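Local coordinates for clan CA, family C40, NlpC/P60 superfamily cysteine peptidase (Trichomonas vaginalis, PDB 6BIO), which probably acts as a cysteine peptidase of the NlpC/P60 family that hydrolyses bacterial peptidoglycan, at residues S13-Q18 with Y53-G58; V162-G167 with M186-N191; T224-S229 with P268-R273. All blocks are in the same frame, centred on the assembly; numbering follows the deposited sequence.

Contact 1. Residues S13-Q18 with Y53-G58; sequences SSYQTQ and YVHILG
Gln18 lays its amide against His55 and Leu57, and the close packing of this contact gathers here. Its chain runs extended beyond CG, side by side with Leu57 and pointing the same way, and Leu57 CD2 rests 3.5 Å from Gln18 CD. The amide oxygen reaches farther, with Gln18 OE1 3.2 Å from His55 CB; amide and imidazole planes are turned 60° apart. OE1 accepts a hydrogen bond from Arg67. The other end of the amide is held too: Gln18 NE2 donates to Gln16 O at 2.9 Å, with the acceptor close to the amide plane, and lies over one face of the Tyr15 ring, offset toward the rim. Buried Gln18 is thus fixed in rotation from both ends. It precedes strand 19-23, the antiparallel neighbour of strand 53-60 in the long N-terminal sheet.

Tyr15 crosses His55 at about a right angle; its CB does not point that way, but CG anti to the backbone N (chi1 -169°) swings the ring toward the imidazole. The 3.7 Å between Tyr15 OH and His55 ND1 is no direct bond: Tyr15 OH binds Asp119 OD2 and His55 ND1 binds Asp119 OD1. Asp119, on strand 114-122 of the bacterial SH3 domain, joins both side chains to that domain. His55 NE2 meets Asp194, and with a carboxylate at each ring nitrogen the ring may well be protonated.

Toward Thr17 the contact is looser. The carbonyls of exposed Thr17 and of Leu57 stand 4.2 Å apart, O to O, and a water donates to both, at 2.7 Å from Thr17 O and 2.8 Å from Leu57 O.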
loop_
_atom_site.group_PDB
_atom_site.type_symbol
_atom_site.label_atom_id
_atom_site.label_comp_id
_atom_site.label_asym_id
_atom_site.label_seq_id
_atom_site.Cartn_x
_atom_site.Cartn_y
_atom_site.Cartn_z
ATOM N N SER A 13 3.620 16.944 -15.230
ATOM C CA SER A 13 2.934 15.817 -14.622
ATOM C C SER A 13 2.089 15.070 -15.643
ATOM O O SER A 13 1.435 15.681 -16.479
ATOM C CB SER A 13 2.027 16.253 -13.483
ATOM O OG SER A 13 1.331 15.121 -12.971
ATOM N N SER A 14 2.174 13.745 -15.591
ATOM C CA SER A 14 1.277 12.864 -16.326
ATOM C C SER A 14 0.240 12.219 -15.418
ATOM O O SER A 14 -0.443 11.279 -15.847
ATOM C CB SER A 14 2.053 11.780 -17.086
ATOM O OG SER A 14 2.600 10.831 -16.178
ATOM N N TYR A 15 0.086 12.717 -14.191
ATOM C CA TYR A 15 -0.758 12.059 -13.198
ATOM C C TYR A 15 -2.222 12.203 -13.589
ATOM O O TYR A 15 -2.729 13.324 -13.703
ATOM C CB TYR A 15 -0.493 12.658 -11.818
ATOM C CG TYR A 15 -1.115 11.863 -10.676
ATOM C CD1 TYR A 15 -2.404 12.096 -10.266
ATOM C CD2 TYR A 15 -0.413 10.864 -10.055
ATOM C CE1 TYR A 15 -2.990 11.354 -9.248
ATOM C CE2 TYR A 15 -0.977 10.106 -9.047
ATOM C CZ TYR A 15 -2.266 10.334 -8.658
ATOM O OH TYR A 15 -2.775 9.497 -7.651
ATOM N N GLN A 16 -2.898 11.074 -13.802
ATOM C CA GLN A 16 -4.277 11.098 -14.234
ATOM C C GLN A 16 -5.219 11.247 -13.044
ATOM O O GLN A 16 -4.945 10.820 -11.918
ATOM C CB GLN A 16 -4.573 9.809 -15.001
ATOM C CG GLN A 16 -3.716 9.614 -16.235
ATOM C CD GLN A 16 -3.865 10.745 -17.244
ATOM O OE1 GLN A 16 -4.981 11.069 -17.690
ATOM N NE2 GLN A 16 -2.740 11.349 -17.616
ATOM N N THR A 17 -6.360 11.877 -13.305
ATOM C CA THR A 17 -7.371 12.065 -12.278
ATOM C C THR A 17 -7.866 10.726 -11.760
ATOM O O THR A 17 -8.293 9.852 -12.539
ATOM C CB THR A 17 -8.516 12.864 -12.869
ATOM O OG1 THR A 17 -7.972 14.015 -13.517
ATOM C CG2 THR A 17 -9.504 13.271 -11.794
ATOM N N GLN A 18 -7.758 10.554 -10.438
ATOM C CA GLN A 18 -8.117 9.303 -9.788
ATOM C C GLN A 18 -8.921 9.597 -8.533
ATOM O O GLN A 18 -8.884 10.693 -7.989
ATOM C CB GLN A 18 -6.866 8.514 -9.420
ATOM C CG GLN A 18 -6.135 8.013 -10.625
ATOM C CD GLN A 18 -4.700 7.599 -10.332
ATOM O OE1 GLN A 18 -4.448 6.586 -9.669
ATOM N NE2 GLN A 18 -3.741 8.358 -10.866
ATOM N N TYR A 53 -6.940 -0.746 0.265
ATOM C CA TYR A 53 -7.125 0.577 -0.319
ATOM C C TYR A 53 -6.481 0.629 -1.707
ATOM O O TYR A 53 -5.393 0.085 -1.930
ATOM C CB TYR A 53 -6.519 1.646 0.601
ATOM C CG TYR A 53 -7.036 1.682 2.023
ATOM C CD1 TYR A 53 -8.241 1.146 2.379
ATOM C CD2 TYR A 53 -6.267 2.265 2.996
ATOM C CE1 TYR A 53 -8.680 1.202 3.700
ATOM C CE2 TYR A 53 -6.703 2.364 4.311
ATOM C CZ TYR A 53 -7.903 1.820 4.645
ATOM O OH TYR A 53 -8.331 1.900 5.965
ATOM N N VAL A 54 -7.154 1.327 -2.621
ATOM C CA VAL A 54 -6.681 1.480 -3.991
ATOM C C VAL A 54 -6.932 2.912 -4.439
ATOM O O VAL A 54 -7.752 3.631 -3.867
ATOM C CB VAL A 54 -7.360 0.493 -4.970
ATOM C CG1 VAL A 54 -7.123 -0.916 -4.523
ATOM C CG2 VAL A 54 -8.835 0.801 -5.113
ATOM N N HIS A 55 -6.285 3.273 -5.557
ATOM C CA HIS A 55 -6.743 4.363 -6.369
ATOM C C HIS A 55 -7.612 3.802 -7.487
ATOM O O HIS A 55 -7.373 2.701 -7.992
ATOM C CB HIS A 55 -5.597 5.110 -7.054
ATOM C CG HIS A 55 -4.481 5.523 -6.138
ATOM N ND1 HIS A 55 -4.337 6.791 -5.605
ATOM C CD2 HIS A 55 -3.428 4.811 -5.694
ATOM C CE1 HIS A 55 -3.257 6.819 -4.845
ATOM N NE2 HIS A 55 -2.670 5.640 -4.908
ATOM N N ILE A 56 -8.622 4.561 -7.882
ATOM C CA ILE A 56 -9.524 4.188 -8.976
ATOM C C ILE A 56 -9.216 5.073 -10.159
ATOM O O ILE A 56 -9.377 6.289 -10.072
ATOM C CB ILE A 56 -11.006 4.271 -8.567
ATOM C CG1 ILE A 56 -11.278 3.406 -7.331
ATOM C CG2 ILE A 56 -11.878 3.935 -9.737
ATOM C CD1 ILE A 56 -12.621 3.701 -6.723
ATOM N N LEU A 57 -8.784 4.463 -11.259
ATOM C CA LEU A 57 -8.462 5.144 -12.506
ATOM C C LEU A 57 -9.681 5.350 -13.387
ATOM O O LEU A 57 -9.688 6.267 -14.209
ATOM C CB LEU A 57 -7.408 4.347 -13.277
ATOM C CG LEU A 57 -5.997 4.358 -12.714
ATOM C CD1 LEU A 57 -5.216 3.104 -13.157
ATOM C CD2 LEU A 57 -5.309 5.597 -13.196
ATOM N N GLY A 58 -10.714 4.538 -13.219
ATOM C CA GLY A 58 -11.912 4.652 -14.021
ATOM C C GLY A 58 -12.680 3.354 -13.996
ATOM O O GLY A 58 -12.315 2.422 -13.286
HETATM O O HOH W 1 -7.734 8.187 -14.538
#

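Contact 2. Residues V162-G167 with M186-N191; sequences VKTKLG and MQWAYN
Lys165 crosses Trp188 at about a right angle and brings CE over one face of the indole. The closest point is Lys165 CE, 3.4 Å from Trp188 CZ2 and offset toward the rim of the six-membered ring, a CH-pi approach. Nearer the backbone, Lys165 CG sits 3.7 Å from Trp188 CZ3. The lysine chain bends at chi2 (-61°), and the extended part beyond carries CE over the ring. The ammonium group does not end on the indole; NZ donates to the carbonyl of Pro177, which holds the far end of the chain beyond the ring. The indole of Trp188 also meets Tyr180 edge-to-face.

Two other groups approach the benzo end of the same ring. Thr164 OG1 comes obliquely to 3.8 Å from Trp188 CH2 while hydrogen-bonded to Leu161 O, and the backbone N of Val162 lies at the ring edge, near its plane. These residues belong to the C-terminal end of helix 154-163 and the type I turn from Lys163 to Leu166 that follows it. Their partner is helix 182-191, which corresponds to the central helix of the papain-like NlpC/P60 fold; in this family its N-terminal end typically carries the nucleophilic cysteine.

Beside the indole the contact becomes wholly apolar. Val162 CG1 meets Ala189 CB at 3.8 Å, the helices coming close over the small alanine. Met186 starts away from Val162, yet its thioether turns back and brings CE to 4.2 Å from Val162 CG1. Met240 of strand 237-243 touches both Val162 and Met186, joining the helix pair to the catalytic domain's sheet.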
loop_
_atom_site.group_PDB
_atom_site.type_symbol
_atom_site.label_atom_id
_atom_site.label_comp_id
_atom_site.label_asym_id
_atom_site.label_seq_id
_atom_site.Cartn_x
_atom_site.Cartn_y
_atom_site.Cartn_z
ATOM N N VAL A 162 3.099 -3.789 10.715
ATOM C CA VAL A 162 2.932 -5.171 11.168
ATOM C C VAL A 162 2.871 -5.256 12.686
ATOM O O VAL A 162 2.175 -6.129 13.219
ATOM C CB VAL A 162 3.935 -6.168 10.558
ATOM C CG1 VAL A 162 3.809 -6.227 9.058
ATOM C CG2 VAL A 162 5.374 -5.840 10.987
ATOM N N LYS A 163 3.560 -4.367 13.410
ATOM C CA LYS A 163 3.438 -4.363 14.868
ATOM C C LYS A 163 2.008 -4.114 15.303
ATOM O O LYS A 163 1.591 -4.653 16.316
ATOM C CB LYS A 163 4.374 -3.334 15.501
ATOM C CG LYS A 163 5.836 -3.706 15.375
ATOM C CD LYS A 163 6.745 -2.587 15.872
ATOM C CE LYS A 163 8.182 -2.889 15.519
ATOM N NZ LYS A 163 9.133 -1.889 16.146
ATOM N N THR A 164 1.251 -3.303 14.554
ATOM C CA THR A 164 -0.134 -3.013 14.932
ATOM C C THR A 164 -1.008 -4.253 14.861
ATOM O O THR A 164 -2.158 -4.214 15.340
ATOM C CB THR A 164 -0.780 -1.920 14.056
ATOM O OG1 THR A 164 -1.110 -2.415 12.759
ATOM C CG2 THR A 164 0.087 -0.665 13.969
ATOM N N LYS A 165 -0.506 -5.341 14.248
ATOM C CA LYS A 165 -1.276 -6.568 14.125
ATOM C C LYS A 165 -0.774 -7.683 15.032
ATOM O O LYS A 165 -1.284 -8.824 14.949
ATOM C CB LYS A 165 -1.330 -7.044 12.673
ATOM C CG LYS A 165 -1.998 -5.991 11.750
ATOM C CD LYS A 165 -3.429 -5.697 12.142
ATOM C CE LYS A 165 -4.037 -4.698 11.186
ATOM N NZ LYS A 165 -5.500 -4.547 11.353
ATOM N N LEU A 166 0.196 -7.392 15.890
ATOM C CA LEU A 166 0.588 -8.379 16.887
ATOM C C LEU A 166 -0.642 -8.908 17.624
ATOM O O LEU A 166 -1.527 -8.136 18.042
ATOM C CB LEU A 166 1.570 -7.764 17.886
ATOM C CG LEU A 166 2.975 -7.594 17.287
ATOM C CD1 LEU A 166 3.790 -6.614 18.113
ATOM C CD2 LEU A 166 3.715 -8.944 17.129
ATOM N N GLY A 167 -0.693 -10.239 17.784
ATOM C CA GLY A 167 -1.778 -10.889 18.477
ATOM C C GLY A 167 -2.937 -11.288 17.604
ATOM O O GLY A 167 -3.823 -12.003 18.078
ATOM N N MET A 186 2.099 -9.465 4.933
ATOM C CA MET A 186 3.061 -8.645 4.199
ATOM C C MET A 186 2.349 -7.796 3.173
ATOM O O MET A 186 2.620 -6.598 3.068
ATOM C CB MET A 186 4.083 -9.535 3.504
ATOM C CG MET A 186 4.850 -10.553 4.357
ATOM S SD MET A 186 5.903 -9.888 5.691
ATOM C CE MET A 186 4.706 -9.814 7.042
ATOM N N GLN A 187 1.438 -8.401 2.409
ATOM C CA GLN A 187 0.773 -7.657 1.346
ATOM C C GLN A 187 -0.099 -6.557 1.933
ATOM O O GLN A 187 -0.115 -5.432 1.422
ATOM C CB GLN A 187 -0.030 -8.593 0.459
ATOM C CG GLN A 187 -0.634 -7.880 -0.754
ATOM C CD GLN A 187 -1.544 -8.754 -1.573
ATOM O OE1 GLN A 187 -2.510 -9.337 -1.068
ATOM N NE2 GLN A 187 -1.273 -8.835 -2.858
ATOM N N TRP A 188 -0.805 -6.860 3.026
ATOM C CA TRP A 188 -1.629 -5.864 3.693
ATOM C C TRP A 188 -0.783 -4.669 4.134
ATOM O O TRP A 188 -1.167 -3.501 3.965
ATOM C CB TRP A 188 -2.348 -6.517 4.892
ATOM C CG TRP A 188 -2.966 -5.459 5.774
ATOM C CD1 TRP A 188 -4.133 -4.820 5.590
ATOM C CD2 TRP A 188 -2.340 -4.837 6.904
ATOM N NE1 TRP A 188 -4.281 -3.829 6.540
ATOM C CE2 TRP A 188 -3.192 -3.815 7.349
ATOM C CE3 TRP A 188 -1.144 -5.057 7.588
ATOM C CZ2 TRP A 188 -2.878 -3.017 8.449
ATOM C CZ3 TRP A 188 -0.851 -4.257 8.661
ATOM C CH2 TRP A 188 -1.703 -3.232 9.059
ATOM N N ALA A 189 0.338 -4.934 4.806
ATOM C CA ALA A 189 1.123 -3.838 5.362
ATOM C C ALA A 189 1.556 -2.893 4.249
ATOM O O ALA A 189 1.492 -1.666 4.377
ATOM C CB ALA A 189 2.334 -4.373 6.126
ATOM N N TYR A 190 2.046 -3.455 3.136
ATOM C CA TYR A 190 2.464 -2.598 2.032
ATOM C C TYR A 190 1.284 -1.943 1.315
ATOM O O TYR A 190 1.411 -0.807 0.826
ATOM C CB TYR A 190 3.452 -3.344 1.102
ATOM C CG TYR A 190 4.856 -3.238 1.678
ATOM C CD1 TYR A 190 5.573 -2.086 1.468
ATOM C CD2 TYR A 190 5.421 -4.236 2.450
ATOM C CE1 TYR A 190 6.801 -1.911 2.021
ATOM C CE2 TYR A 190 6.667 -4.064 3.022
ATOM C CZ TYR A 190 7.373 -2.910 2.767
ATOM O OH TYR A 190 8.617 -2.689 3.315
ATOM N N ASN A 191 0.106 -2.568 1.330
ATOM C CA ASN A 191 -1.090 -1.918 0.799
ATOM C C ASN A 191 -1.316 -0.592 1.512
ATOM O O ASN A 191 -1.678 0.406 0.884
ATOM C CB ASN A 191 -2.315 -2.809 0.974
ATOM C CG ASN A 191 -3.563 -2.104 0.477
ATOM O OD1 ASN A 191 -4.339 -1.531 1.247
ATOM N ND2 ASN A 191 -3.736 -2.090 -0.825
#

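Contact 3. Residues T224-S229 with P268-R273; sequences TFRTDS and PVSTIR
Thr224 OG1 stands between its backbone N and carbonyl carbon (chi1 60°) and from there accepts the N-H of Thr271 at 3.1 Å (Thr271 N to Thr224 OG1). Ser270 has OG anti to its own backbone N (chi1 174°), where it bonds Asp205 OD1 and a water. Thr224 OG1 and Thr271 OG1 bind the same Asp205 oxygen. Separately, Ser270 CB packs 3.3 Å from Thr224 OG1.

Strands 222-225 and 269-274 are antiparallel neighbours in the six-stranded sheet of the NlpC/P60 peptidase domain. Around Thr224 their pairing resembles a classic bulge: Ser270, with a psi (-70°) far from strand values, and Thr271 stand opposite Thr224 in the backbone pairing, except that the second N-H is taken by the Thr224 hydroxyl. Ser270 N donates to Thr224 O at 2.8 Å from above the carbonyl plane, while Thr224 N donates to Thr271 O.

Next along, Phe225 and Val269 form a non-hydrogen-bonded pair with diverging side chains, though Phe225 CE1 still reaches Val269 CG2 at 3.7 Å. Beyond it Arg226 N bonds Pro268 O at 3.1 Å. The Arg226 side chain crosses Pro268 at about a right angle, NH2 4.0 Å from Pro268 CB, and the water links Arg226 NH1 (3.0 Å) to Ser270 OG (2.7 Å).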
loop_
_atom_site.group_PDB
_atom_site.type_symbol
_atom_site.label_atom_id
_atom_site.label_comp_id
_atom_site.label_asym_id
_atom_site.label_seq_id
_atom_site.Cartn_x
_atom_site.Cartn_y
_atom_site.Cartn_z
ATOM N N THR A 224 11.919 -14.385 3.004
ATOM C CA THR A 224 11.197 -15.600 2.653
ATOM C C THR A 224 11.993 -16.820 3.096
ATOM O O THR A 224 13.220 -16.763 3.248
ATOM C CB THR A 224 10.912 -15.652 1.157
ATOM O OG1 THR A 224 12.154 -15.624 0.456
ATOM C CG2 THR A 224 10.026 -14.473 0.753
ATOM N N PHE A 225 11.280 -17.921 3.335
ATOM C CA PHE A 225 11.853 -19.129 3.898
ATOM C C PHE A 225 11.280 -20.357 3.199
ATOM O O PHE A 225 10.151 -20.366 2.698
ATOM C CB PHE A 225 11.540 -19.264 5.397
ATOM C CG PHE A 225 11.983 -18.086 6.271
ATOM C CD1 PHE A 225 13.259 -18.066 6.829
ATOM C CD2 PHE A 225 11.130 -17.015 6.550
ATOM C CE1 PHE A 225 13.657 -17.012 7.672
ATOM C CE2 PHE A 225 11.528 -16.003 7.383
ATOM C CZ PHE A 225 12.779 -15.993 7.938
ATOM N N ARG A 226 12.081 -21.436 3.250
ATOM C CA ARG A 226 11.665 -22.754 2.793
ATOM C C ARG A 226 11.438 -23.604 4.029
ATOM O O ARG A 226 12.395 -23.988 4.706
ATOM C CB ARG A 226 12.728 -23.356 1.855
ATOM C CG ARG A 226 13.049 -22.427 0.704
ATOM C CD ARG A 226 13.766 -23.161 -0.428
ATOM N NE ARG A 226 15.039 -23.675 0.057
ATOM C CZ ARG A 226 16.169 -23.002 0.162
ATOM N NH1 ARG A 226 16.289 -21.774 -0.320
ATOM N NH2 ARG A 226 17.236 -23.601 0.705
ATOM N N THR A 227 10.171 -23.868 4.351
ATOM C CA THR A 227 9.821 -24.513 5.619
ATOM C C THR A 227 9.183 -25.878 5.475
ATOM O O THR A 227 8.842 -26.472 6.501
ATOM C CB THR A 227 8.898 -23.633 6.500
ATOM O OG1 THR A 227 7.586 -23.590 5.938
ATOM C CG2 THR A 227 9.447 -22.218 6.669
ATOM N N ASP A 228 9.025 -26.410 4.262
ATOM C CA ASP A 228 8.352 -27.702 4.050
ATOM C C ASP A 228 9.385 -28.738 3.621
ATOM O O ASP A 228 9.883 -28.709 2.492
ATOM C CB ASP A 228 7.269 -27.536 2.979
ATOM C CG ASP A 228 6.541 -28.830 2.669
ATOM O OD1 ASP A 228 6.861 -29.888 3.241
ATOM O OD2 ASP A 228 5.632 -28.781 1.817
ATOM N N SER A 229 9.737 -29.638 4.530
ATOM C CA SER A 229 10.789 -30.602 4.180
ATOM C C SER A 229 10.341 -31.651 3.165
ATOM O O SER A 229 11.205 -32.322 2.590
ATOM C CB SER A 229 11.355 -31.253 5.437
ATOM O OG SER A 229 10.335 -31.865 6.139
ATOM N N PRO A 268 15.676 -22.377 6.439
ATOM C CA PRO A 268 16.564 -21.593 5.585
ATOM C C PRO A 268 15.868 -20.422 4.924
ATOM O O PRO A 268 14.732 -20.523 4.461
ATOM C CB PRO A 268 16.996 -22.594 4.522
ATOM C CG PRO A 268 15.909 -23.596 4.531
ATOM C CD PRO A 268 15.494 -23.737 5.926
ATOM N N VAL A 269 16.585 -19.307 4.876
ATOM C CA VAL A 269 16.167 -18.145 4.114
ATOM C C VAL A 269 16.290 -18.452 2.629
ATOM O O VAL A 269 17.273 -19.052 2.179
ATOM C CB VAL A 269 17.073 -16.957 4.456
ATOM C CG1 VAL A 269 16.776 -15.812 3.508
ATOM C CG2 VAL A 269 16.856 -16.525 5.897
ATOM N N SER A 270 15.324 -17.961 1.857
ATOM C CA SER A 270 15.411 -17.951 0.387
ATOM C C SER A 270 15.968 -16.611 -0.070
ATOM O O SER A 270 17.094 -16.544 -0.549
ATOM C CB SER A 270 14.055 -18.230 -0.236
ATOM O OG SER A 270 14.123 -18.088 -1.613
ATOM N N THR A 271 15.198 -15.528 0.074
ATOM C CA THR A 271 15.718 -14.199 -0.226
ATOM C C THR A 271 15.243 -13.190 0.806
ATOM O O THR A 271 14.262 -13.398 1.525
ATOM C CB THR A 271 15.366 -13.684 -1.663
ATOM O OG1 THR A 271 13.980 -13.437 -1.797
ATOM C CG2 THR A 271 15.859 -14.632 -2.762
ATOM N N ILE A 272 15.976 -12.089 0.862
ATOM C CA ILE A 272 15.601 -10.869 1.579
ATOM C C ILE A 272 15.262 -9.834 0.521
ATOM O O ILE A 272 16.077 -9.558 -0.372
ATOM C CB ILE A 272 16.748 -10.383 2.480
ATOM C CG1 ILE A 272 17.162 -11.494 3.480
ATOM C CG2 ILE A 272 16.314 -9.094 3.195
ATOM C CD1 ILE A 272 18.460 -11.193 4.169
ATOM N N ARG A 273 14.055 -9.260 0.615
ATOM C CA ARG A 273 13.549 -8.385 -0.429
ATOM C C ARG A 273 13.086 -7.064 0.174
ATOM O O ARG A 273 12.372 -7.041 1.195
ATOM C CB ARG A 273 12.364 -9.018 -1.162
ATOM C CG ARG A 273 12.684 -10.272 -1.940
ATOM C CD ARG A 273 13.660 -10.023 -3.039
ATOM N NE ARG A 273 13.799 -11.183 -3.911
ATOM C CZ ARG A 273 14.193 -11.133 -5.175
ATOM N NH1 ARG A 273 14.423 -9.972 -5.762
ATOM N NH2 ARG A 273 14.313 -12.276 -5.869
HETATM O O HOH W 2 14.717 -20.545 -2.556
#

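From the N terminus, contact 1 closes first, bringing the loop before strand 19-23 onto strand 53-60 across 34 intervening residues, 14 of them in strands. Contact 2 closes a shorter loop of 18 residues between helices 154-163 and 182-191, and contact 3 joins strands 222-225 and 269-274 around 38 residues whose strands 237-243, 246-251 and 256-261 lie on the other side of 222-225. The three follow in series, without nesting or crossing. Contacts 1 and 2, with centres about 25 Å apart, touch through a probable hydrogen bond from Tyr53 N to Asn191 OD1, tying the N-terminal sheet to the peptidase helix. Contacts 2 and 3 share the NlpC/P60 part, their nearest atoms about 6 Å apart.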